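Local coordinates for protein protelomerase (Agrobacterium tumefaciens, PDB 4F43) that probably resolves replicated telomere junctions into covalently closed DNA hairpin ends, and binds such a hairpin here through a piece that includes its telomere-resolvase catalytic domain, at residues Ile119-Ile130 against Phe249-Glu257; Val158-Pro166 against Leu210-Glu218. The protein carries 1 engineered substitution. All coordinates share one frame; numbering follows the deposited sequence.

Contact 1 (Ile119-Ile130 against Phe249-Glu257); sequences ITFENYRQVLKI and FEDVWPKEE
F121 and W253 meet as a T-shaped pair: the edge of the phenylalanine, led by CZ, points onto one face of the indole's six-membered ring, planes at 66° and centroids 4.9 Å apart. Over one face of F121 lies P254 CD in a CH-pi contact, 3.9 Å from the F121 ring centroid, and Y307 is a further edge-to-face neighbour. The indole N-H is bonded within its own segment: W253 NE1 donates almost in the ring plane to the anti lone pair of E257 OE2 (2.9 Å), an oxygen that also bonds Y307.

The F249 ring is met obliquely by V127 and I130. With V127 CG1 anti to the backbone N (chi1 174°), that methyl reaches F249 CE1 at 3.6 Å, while V127 CG2 turns to V252 CG2. At the other end I119 CG2 packs on P254 CB at 3.8 Å. N123 ND2 gives V252 O a weak bond (3.5 Å), and a water joins T120 OG1 to E256 OE2, weakly on the glutamate side. The loop after helix 230-248 packs on a strand-turn-helix unit: strand 119-120, paired in parallel with 307-308, an inverse gamma turn centred on F121, and the first two turns of helix 124-134.

Contact 2 (Val158-Pro166 against Leu210-Glu218); sequences VFTQAEFSP and LAAYKRLRE
Contact 2 is a mixed aromatic and polar packing of helix 206-217 against helix 155-161 and the link that runs from it into strand 165-169, the first strand of a small antiparallel sheet in the catalytic domain. Y213 carries its centre. The edge of F164 stands on one face of the tyrosine ring in a T-shaped pair, planes at 80°, and F164 CD2 comes within 3.4 Å of Y213 CD1. A first torsion of 167° swings the Y213 ring away from its own N and toward this link, and its hydroxyl arrives at the main chain, where Y213 OH donates to A162 O at 2.5 Å. So short a length is doubtful, and no special strength should be read from it. The tyrosine thus meets A162 by its hydroxyl and F164 by a ring face.

One helical turn on, R217 bends at chi2 (-70°) and carries its guanidinium to the carbonyl of F159 in helix 155-161. R217 NH2 gives a weak bond to F159 O at 2.9 Å, in which the carbonyl oxygen lies near the guanidinium plane, at its edge. V158 O is also close to R217 NH2, at 3.1 Å, but the angle is too poor for a bond. L216 CD2 packs near V158 O, while at the far end L210 CD2 touches P166 CD at 4.1 Å. I178 of strand 177-180 touches both F164 and L210. Two side-chain donors of helix 206-217 therefore meet main-chain carbonyls, F159 O weakly, which would probably favour the present course of the link.

Overall arrangement
Both contacts belong to the telomere-resolvase catalytic domain, yet they are separate packing regions: their centres lie 25 Å apart and their nearest atoms about 11 Å. Along the chain they are nested, since 158-166 and 210-218 both fall between the segments that contact 1 brings together. Helix 230-248 connects them physically, because F159 and T160 of contact 2 rest on it and it leads directly into the loop 249-257 of contact 1. Neither contact touches the bound hairpin DNA, the nearest atoms being about 5 Å away for contact 2 and about 8 Å for contact 1. One catalytic domain thus holds two distinct packing regions, linked through a single helix.

Contact 1 (Ile119-Ile130 against Phe249-Glu257)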
loop_
_atom_site.group_PDB
_atom_site.type_symbol
_atom_site.label_atom_id
_atom_site.label_comp_id
_atom_site.label_asym_id
_atom_site.label_seq_id
_atom_site.Cartn_x
_atom_site.Cartn_y
_atom_site.Cartn_z
ATOM N N ILE A 119 3.048 16.462 -13.326
ATOM C CA ILE A 119 4.494 16.353 -13.475
ATOM C C ILE A 119 4.852 15.652 -14.778
ATOM O O ILE A 119 4.332 14.578 -15.080
ATOM C CB ILE A 119 5.123 15.581 -12.301
ATOM C CG1 ILE A 119 4.906 16.338 -10.990
ATOM C CG2 ILE A 119 6.606 15.345 -12.544
ATOM C CD1 ILE A 119 5.501 15.649 -9.785
ATOM N N THR A 120 5.743 16.265 -15.549
ATOM C CA THR A 120 6.136 15.720 -16.840
ATOM C C THR A 120 7.192 14.631 -16.682
ATOM O O THR A 120 8.357 14.915 -16.406
ATOM C CB THR A 120 6.671 16.823 -17.766
ATOM O OG1 THR A 120 5.959 18.042 -17.520
ATOM C CG2 THR A 120 6.504 16.425 -19.223
ATOM N N PHE A 121 6.772 13.383 -16.859
ATOM C CA PHE A 121 7.666 12.239 -16.735
ATOM C C PHE A 121 8.432 12.032 -18.035
ATOM O O PHE A 121 8.128 11.126 -18.810
ATOM C CB PHE A 121 6.865 10.984 -16.389
ATOM C CG PHE A 121 7.592 10.029 -15.487
ATOM C CD1 PHE A 121 6.916 9.365 -14.478
ATOM C CD2 PHE A 121 8.947 9.794 -15.646
ATOM C CE1 PHE A 121 7.579 8.484 -13.642
ATOM C CE2 PHE A 121 9.617 8.913 -14.817
ATOM C CZ PHE A 121 8.933 8.258 -13.813
ATOM N N GLU A 122 9.432 12.877 -18.262
ATOM C CA GLU A 122 10.150 12.905 -19.534
ATOM C C GLU A 122 10.951 11.642 -19.846
ATOM O O GLU A 122 10.894 11.125 -20.961
ATOM C CB GLU A 122 11.040 14.147 -19.616
ATOM C CG GLU A 122 10.281 15.409 -19.984
ATOM C CD GLU A 122 10.777 16.632 -19.240
ATOM O OE1 GLU A 122 11.570 16.469 -18.289
ATOM O OE2 GLU A 122 10.369 17.754 -19.607
ATOM N N ASN A 123 11.694 11.145 -18.863
ATOM C CA ASN A 123 12.551 9.982 -19.074
ATOM C C ASN A 123 11.911 8.681 -18.598
ATOM O O ASN A 123 12.585 7.825 -18.025
ATOM C CB ASN A 123 13.894 10.183 -18.370
ATOM C CG ASN A 123 14.550 11.505 -18.726
ATOM O OD1 ASN A 123 14.526 11.933 -19.880
ATOM N ND2 ASN A 123 15.137 12.160 -17.731
ATOM N N TYR A 124 10.612 8.527 -18.841
ATOM C CA TYR A 124 9.883 7.363 -18.341
ATOM C C TYR A 124 10.231 6.075 -19.090
ATOM O O TYR A 124 10.204 4.987 -18.511
ATOM C CB TYR A 124 8.370 7.611 -18.357
ATOM C CG TYR A 124 7.710 7.447 -19.708
ATOM C CD1 TYR A 124 7.080 6.257 -20.053
ATOM C CD2 TYR A 124 7.702 8.483 -20.634
ATOM C CE1 TYR A 124 6.472 6.099 -21.281
ATOM C CE2 TYR A 124 7.095 8.334 -21.867
ATOM C CZ TYR A 124 6.481 7.141 -22.184
ATOM O OH TYR A 124 5.875 6.989 -23.409
ATOM N N ARG A 125 10.556 6.205 -20.374
ATOM C CA ARG A 125 10.951 5.056 -21.185
ATOM C C ARG A 125 12.205 4.404 -20.616
ATOM O O ARG A 125 12.333 3.177 -20.593
ATOM C CB ARG A 125 11.194 5.478 -22.636
ATOM C CG ARG A 125 9.958 5.983 -23.362
ATOM C CD ARG A 125 10.291 6.397 -24.787
ATOM N NE ARG A 125 9.095 6.737 -25.553
ATOM C CZ ARG A 125 8.392 5.862 -26.265
ATOM N NH1 ARG A 125 8.764 4.590 -26.307
ATOM N NH2 ARG A 125 7.316 6.259 -26.931
ATOM N N GLN A 126 13.127 5.242 -20.154
ATOM C CA GLN A 126 14.367 4.770 -19.555
ATOM C C GLN A 126 14.079 4.003 -18.271
ATOM O O GLN A 126 14.706 2.984 -17.999
ATOM C CB GLN A 126 15.305 5.942 -19.269
ATOM C CG GLN A 126 15.563 6.829 -20.473
ATOM C CD GLN A 126 16.682 7.821 -20.236
ATOM O OE1 GLN A 126 17.678 7.507 -19.584
ATOM N NE2 GLN A 126 16.524 9.030 -20.761
ATOM N N VAL A 127 13.125 4.497 -17.489
ATOM C CA VAL A 127 12.728 3.840 -16.249
ATOM C C VAL A 127 12.104 2.476 -16.534
ATOM O O VAL A 127 12.435 1.478 -15.885
ATOM C CB VAL A 127 11.726 4.702 -15.452
ATOM C CG1 VAL A 127 11.212 3.942 -14.238
ATOM C CG2 VAL A 127 12.367 6.016 -15.034
ATOM N N LEU A 128 11.199 2.444 -17.509
ATOM C CA LEU A 128 10.572 1.199 -17.939
ATOM C C LEU A 128 11.622 0.189 -18.386
ATOM O O LEU A 128 11.541 -0.999 -18.057
ATOM C CB LEU A 128 9.582 1.463 -19.076
ATOM C CG LEU A 128 8.344 2.286 -18.719
ATOM C CD1 LEU A 128 7.564 2.658 -19.969
ATOM C CD2 LEU A 128 7.466 1.520 -17.744
ATOM N N LYS A 129 12.610 0.672 -19.134
ATOM C CA LYS A 129 13.708 -0.175 -19.582
ATOM C C LYS A 129 14.512 -0.700 -18.395
ATOM O O LYS A 129 14.936 -1.856 -18.387
ATOM C CB LYS A 129 14.622 0.588 -20.541
ATOM C CG LYS A 129 15.785 -0.238 -21.065
ATOM C CD LYS A 129 15.294 -1.408 -21.905
ATOM C CE LYS A 129 16.384 -2.452 -22.089
ATOM N NZ LYS A 129 17.660 -1.858 -22.578
ATOM N N ILE A 130 14.715 0.154 -17.396
ATOM C CA ILE A 130 15.438 -0.235 -16.189
ATOM C C ILE A 130 14.708 -1.354 -15.456
ATOM O O ILE A 130 15.327 -2.330 -15.034
ATOM C CB ILE A 130 15.653 0.959 -15.232
ATOM C CG1 ILE A 130 16.656 1.948 -15.826
ATOM C CG2 ILE A 130 16.161 0.482 -13.880
ATOM C CD1 ILE A 130 16.874 3.180 -14.976
ATOM N N PHE A 249 16.886 4.874 -10.092
ATOM C CA PHE A 249 16.422 5.944 -10.966
ATOM C C PHE A 249 16.876 7.308 -10.450
ATOM O O PHE A 249 16.068 8.224 -10.302
ATOM C CB PHE A 249 14.897 5.907 -11.077
ATOM C CG PHE A 249 14.323 4.518 -11.058
ATOM C CD1 PHE A 249 14.274 3.758 -12.214
ATOM C CD2 PHE A 249 13.833 3.972 -9.881
ATOM C CE1 PHE A 249 13.746 2.479 -12.196
ATOM C CE2 PHE A 249 13.305 2.696 -9.857
ATOM C CZ PHE A 249 13.261 1.948 -11.015
ATOM N N GLU A 250 18.172 7.431 -10.187
ATOM C CA GLU A 250 18.740 8.640 -9.598
ATOM C C GLU A 250 18.621 9.870 -10.497
ATOM O O GLU A 250 18.073 10.895 -10.089
ATOM C CB GLU A 250 20.208 8.409 -9.234
ATOM C CG GLU A 250 20.949 9.671 -8.830
ATOM C CD GLU A 250 21.343 9.675 -7.368
ATOM O OE1 GLU A 250 21.578 8.581 -6.813
ATOM O OE2 GLU A 250 21.413 10.772 -6.775
ATOM N N ASP A 251 19.136 9.764 -11.718
ATOM C CA ASP A 251 19.209 10.912 -12.616
ATOM C C ASP A 251 18.235 10.840 -13.790
ATOM O O ASP A 251 18.347 11.614 -14.740
ATOM C CB ASP A 251 20.639 11.094 -13.134
ATOM C CG ASP A 251 21.583 11.619 -12.070
ATOM O OD1 ASP A 251 21.223 12.602 -11.388
ATOM O OD2 ASP A 251 22.681 11.044 -11.909
ATOM N N VAL A 252 17.278 9.919 -13.724
ATOM C CA VAL A 252 16.293 9.780 -14.792
ATOM C C VAL A 252 14.881 10.098 -14.307
ATOM O O VAL A 252 13.950 10.213 -15.104
ATOM C CB VAL A 252 16.314 8.370 -15.411
ATOM C CG1 VAL A 252 17.694 8.058 -15.967
ATOM C CG2 VAL A 252 15.900 7.331 -14.382
ATOM N N TRP A 253 14.731 10.240 -12.994
ATOM C CA TRP A 253 13.442 10.560 -12.399
ATOM C C TRP A 253 13.231 12.070 -12.428
ATOM O O TRP A 253 14.188 12.828 -12.269
ATOM C CB TRP A 253 13.388 10.042 -10.958
ATOM C CG TRP A 253 11.999 9.864 -10.420
ATOM C CD1 TRP A 253 11.241 10.801 -9.776
ATOM C CD2 TRP A 253 11.204 8.674 -10.473
ATOM N NE1 TRP A 253 10.024 10.269 -9.430
ATOM C CE2 TRP A 253 9.976 8.963 -9.846
ATOM C CE3 TRP A 253 11.411 7.391 -10.989
ATOM C CZ2 TRP A 253 8.960 8.019 -9.721
ATOM C CZ3 TRP A 253 10.401 6.455 -10.865
ATOM C CH2 TRP A 253 9.192 6.774 -10.236
ATOM N N PRO A 254 11.978 12.508 -12.652
ATOM C CA PRO A 254 11.595 13.924 -12.656
ATOM C C PRO A 254 12.180 14.706 -11.483
ATOM O O PRO A 254 12.153 14.237 -10.345
ATOM C CB PRO A 254 10.073 13.860 -12.540
ATOM C CG PRO A 254 9.719 12.618 -13.279
ATOM C CD PRO A 254 10.849 11.642 -13.040
ATOM N N LYS A 255 12.705 15.893 -11.775
ATOM C CA LYS A 255 13.389 16.717 -10.783
ATOM C C LYS A 255 12.457 17.247 -9.697
ATOM O O LYS A 255 12.913 17.717 -8.655
ATOM C CB LYS A 255 14.093 17.887 -11.473
ATOM C CG LYS A 255 13.161 18.743 -12.315
ATOM C CD LYS A 255 13.921 19.803 -13.094
ATOM C CE LYS A 255 12.988 20.611 -13.987
ATOM N NZ LYS A 255 13.728 21.620 -14.798
ATOM N N GLU A 256 11.154 17.163 -9.941
ATOM C CA GLU A 256 10.165 17.714 -9.021
ATOM C C GLU A 256 10.001 16.867 -7.760
ATOM O O GLU A 256 9.367 17.297 -6.797
ATOM C CB GLU A 256 8.810 17.875 -9.720
ATOM C CG GLU A 256 8.802 18.870 -10.877
ATOM C CD GLU A 256 9.352 18.288 -12.167
ATOM O OE1 GLU A 256 9.742 17.100 -12.168
ATOM O OE2 GLU A 256 9.392 19.018 -13.179
ATOM N N GLU A 257 10.574 15.668 -7.766
ATOM C CA GLU A 257 10.423 14.757 -6.637
ATOM C C GLU A 257 11.549 13.732 -6.564
ATOM O O GLU A 257 12.503 13.780 -7.341
ATOM C CB GLU A 257 9.077 14.037 -6.721
ATOM C CG GLU A 257 8.942 13.143 -7.941
ATOM C CD GLU A 257 7.581 12.483 -8.036
ATOM O OE1 GLU A 257 6.618 13.010 -7.442
ATOM O OE2 GLU A 257 7.477 11.432 -8.704
HETATM O O HOH W 1 6.721 19.470 -15.158
#

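Contact 2 (Val158-Pro166 against Leu210-Glu218)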
loop_
_atom_site.group_PDB
_atom_site.type_symbol
_atom_site.label_atom_id
_atom_site.label_comp_id
_atom_site.label_asym_id
_atom_site.label_seq_id
_atom_site.Cartn_x
_atom_site.Cartn_y
_atom_site.Cartn_z
ATOM N N VAL A 158 3.413 -7.683 -4.526
ATOM C CA VAL A 158 4.511 -8.264 -5.296
ATOM C C VAL A 158 5.393 -9.191 -4.466
ATOM O O VAL A 158 5.591 -10.353 -4.818
ATOM C CB VAL A 158 5.406 -7.168 -5.924
ATOM C CG1 VAL A 158 6.670 -7.780 -6.512
ATOM C CG2 VAL A 158 4.645 -6.395 -6.986
ATOM N N PHE A 159 5.918 -8.674 -3.361
ATOM C CA PHE A 159 6.878 -9.420 -2.555
ATOM C C PHE A 159 6.255 -10.524 -1.701
ATOM O O PHE A 159 6.908 -11.528 -1.416
ATOM C CB PHE A 159 7.685 -8.477 -1.658
ATOM C CG PHE A 159 8.668 -7.616 -2.403
ATOM C CD1 PHE A 159 9.831 -8.160 -2.920
ATOM C CD2 PHE A 159 8.438 -6.263 -2.572
ATOM C CE1 PHE A 159 10.738 -7.372 -3.598
ATOM C CE2 PHE A 159 9.339 -5.470 -3.248
ATOM C CZ PHE A 159 10.492 -6.026 -3.763
ATOM N N THR A 160 5.002 -10.350 -1.288
ATOM C CA THR A 160 4.435 -11.256 -0.289
ATOM C C THR A 160 3.304 -12.179 -0.752
ATOM O O THR A 160 3.202 -13.307 -0.272
ATOM C CB THR A 160 3.968 -10.491 0.971
ATOM O OG1 THR A 160 2.832 -9.680 0.650
ATOM C CG2 THR A 160 5.084 -9.608 1.507
ATOM N N GLN A 161 2.453 -11.722 -1.665
ATOM C CA GLN A 161 1.231 -12.475 -1.948
ATOM C C GLN A 161 0.669 -12.355 -3.367
ATOM O O GLN A 161 -0.545 -12.418 -3.559
ATOM C CB GLN A 161 0.148 -12.096 -0.934
ATOM C CG GLN A 161 -0.144 -10.605 -0.875
ATOM C CD GLN A 161 -1.125 -10.247 0.222
ATOM O OE1 GLN A 161 -1.367 -11.036 1.136
ATOM N NE2 GLN A 161 -1.702 -9.053 0.135
ATOM N N ALA A 162 1.541 -12.198 -4.357
ATOM C CA ALA A 162 1.092 -12.142 -5.744
ATOM C C ALA A 162 1.043 -13.532 -6.372
ATOM O O ALA A 162 1.874 -14.389 -6.071
ATOM C CB ALA A 162 1.986 -11.221 -6.562
ATOM N N GLU A 163 0.062 -13.748 -7.243
ATOM C CA GLU A 163 -0.057 -15.007 -7.975
ATOM C C GLU A 163 -0.322 -14.734 -9.449
ATOM O O GLU A 163 -1.469 -14.739 -9.893
ATOM C CB GLU A 163 -1.184 -15.871 -7.407
ATOM C CG GLU A 163 -1.056 -16.191 -5.929
ATOM C CD GLU A 163 -2.346 -16.728 -5.341
ATOM O OE1 GLU A 163 -2.436 -16.844 -4.100
ATOM O OE2 GLU A 163 -3.272 -17.034 -6.121
ATOM N N PHE A 164 0.745 -14.494 -10.204
ATOM C CA PHE A 164 0.613 -14.203 -11.626
ATOM C C PHE A 164 0.485 -15.480 -12.448
ATOM O O PHE A 164 1.251 -16.426 -12.270
ATOM C CB PHE A 164 1.796 -13.367 -12.119
ATOM C CG PHE A 164 2.016 -12.108 -11.330
ATOM C CD1 PHE A 164 1.073 -11.094 -11.340
ATOM C CD2 PHE A 164 3.168 -11.937 -10.584
ATOM C CE1 PHE A 164 1.273 -9.933 -10.617
ATOM C CE2 PHE A 164 3.374 -10.779 -9.859
ATOM C CZ PHE A 164 2.425 -9.775 -9.875
ATOM N N SER A 165 -0.490 -15.497 -13.352
ATOM C CA SER A 165 -0.770 -16.674 -14.166
ATOM C C SER A 165 -1.113 -16.266 -15.600
ATOM O O SER A 165 -1.595 -15.156 -15.829
ATOM C CB SER A 165 -1.906 -17.490 -13.538
ATOM O OG SER A 165 -3.019 -16.670 -13.237
ATOM N N PRO A 166 -0.854 -17.158 -16.572
ATOM C CA PRO A 166 -1.062 -16.843 -17.992
ATOM C C PRO A 166 -2.510 -16.502 -18.338
ATOM O O PRO A 166 -3.434 -17.199 -17.917
ATOM C CB PRO A 166 -0.640 -18.134 -18.706
ATOM C CG PRO A 166 -0.725 -19.199 -17.663
ATOM C CD PRO A 166 -0.328 -18.522 -16.393
ATOM N N LEU A 210 6.336 -13.629 -16.227
ATOM C CA LEU A 210 6.052 -14.925 -15.618
ATOM C C LEU A 210 7.332 -15.636 -15.199
ATOM O O LEU A 210 7.397 -16.236 -14.125
ATOM C CB LEU A 210 5.251 -15.805 -16.581
ATOM C CG LEU A 210 3.728 -15.790 -16.426
ATOM C CD1 LEU A 210 3.200 -14.370 -16.305
ATOM C CD2 LEU A 210 3.064 -16.509 -17.591
ATOM N N ALA A 211 8.349 -15.563 -16.052
ATOM C CA ALA A 211 9.640 -16.166 -15.747
ATOM C C ALA A 211 10.290 -15.497 -14.538
ATOM O O ALA A 211 10.739 -16.173 -13.608
ATOM C CB ALA A 211 10.560 -16.085 -16.954
ATOM N N ALA A 212 10.330 -14.166 -14.555
ATOM C CA ALA A 212 10.942 -13.399 -13.473
ATOM C C ALA A 212 10.244 -13.645 -12.139
ATOM O O ALA A 212 10.887 -13.707 -11.093
ATOM C CB ALA A 212 10.935 -11.919 -13.806
ATOM N N TYR A 213 8.924 -13.782 -12.190
ATOM C CA TYR A 213 8.136 -14.068 -10.998
ATOM C C TYR A 213 8.407 -15.482 -10.499
ATOM O O TYR A 213 8.554 -15.711 -9.294
ATOM C CB TYR A 213 6.646 -13.882 -11.286
ATOM C CG TYR A 213 5.740 -14.451 -10.218
ATOM C CD1 TYR A 213 5.563 -13.797 -9.006
ATOM C CD2 TYR A 213 5.060 -15.644 -10.425
ATOM C CE1 TYR A 213 4.735 -14.317 -8.029
ATOM C CE2 TYR A 213 4.231 -16.172 -9.455
ATOM C CZ TYR A 213 4.072 -15.505 -8.258
ATOM O OH TYR A 213 3.248 -16.025 -7.288
ATOM N N LYS A 214 8.478 -16.426 -11.435
ATOM C CA LYS A 214 8.739 -17.820 -11.096
ATOM C C LYS A 214 10.112 -17.961 -10.446
ATOM O O LYS A 214 10.313 -18.806 -9.574
ATOM C CB LYS A 214 8.645 -18.705 -12.338
ATOM C CG LYS A 214 8.401 -20.171 -12.028
ATOM C CD LYS A 214 7.102 -20.351 -11.259
ATOM C CE LYS A 214 6.861 -21.809 -10.904
ATOM N NZ LYS A 214 5.607 -21.986 -10.121
ATOM N N ARG A 215 11.052 -17.123 -10.873
ATOM C CA ARG A 215 12.375 -17.089 -10.261
ATOM C C ARG A 215 12.321 -16.415 -8.895
ATOM O O ARG A 215 12.991 -16.841 -7.954
ATOM C CB ARG A 215 13.364 -16.351 -11.165
ATOM C CG ARG A 215 13.677 -17.069 -12.465
ATOM C CD ARG A 215 14.472 -16.173 -13.395
ATOM N NE ARG A 215 15.697 -15.689 -12.767
ATOM C CZ ARG A 215 16.275 -14.528 -13.057
ATOM N NH1 ARG A 215 15.735 -13.725 -13.963
ATOM N NH2 ARG A 215 17.391 -14.167 -12.437
ATOM N N LEU A 216 11.521 -15.357 -8.800
ATOM C CA LEU A 216 11.363 -14.601 -7.563
ATOM C C LEU A 216 10.835 -15.471 -6.431
ATOM O O LEU A 216 11.323 -15.404 -5.303
ATOM C CB LEU A 216 10.411 -13.423 -7.782
ATOM C CG LEU A 216 9.910 -12.705 -6.525
ATOM C CD1 LEU A 216 10.979 -11.787 -5.949
ATOM C CD2 LEU A 216 8.628 -11.938 -6.814
ATOM N N ARG A 217 9.836 -16.290 -6.742
ATOM C CA ARG A 217 9.176 -17.108 -5.729
ATOM C C ARG A 217 10.047 -18.235 -5.175
ATOM O O ARG A 217 10.024 -18.512 -3.976
ATOM C CB ARG A 217 7.864 -17.674 -6.275
ATOM C CG ARG A 217 6.684 -16.740 -6.097
ATOM C CD ARG A 217 6.308 -16.631 -4.629
ATOM N NE ARG A 217 5.727 -15.334 -4.297
ATOM C CZ ARG A 217 6.411 -14.325 -3.768
ATOM N NH1 ARG A 217 7.704 -14.463 -3.506
ATOM N NH2 ARG A 217 5.803 -13.178 -3.497
ATOM N N GLU A 218 10.815 -18.877 -6.047
ATOM C CA GLU A 218 11.583 -20.057 -5.660
ATOM C C GLU A 218 12.930 -19.724 -5.022
ATOM O O GLU A 218 13.708 -20.622 -4.695
ATOM C CB GLU A 218 11.770 -20.985 -6.861
ATOM C CG GLU A 218 10.462 -21.531 -7.402
ATOM C CD GLU A 218 10.652 -22.402 -8.624
ATOM O OE1 GLU A 218 11.809 -22.566 -9.066
ATOM O OE2 GLU A 218 9.643 -22.922 -9.145
#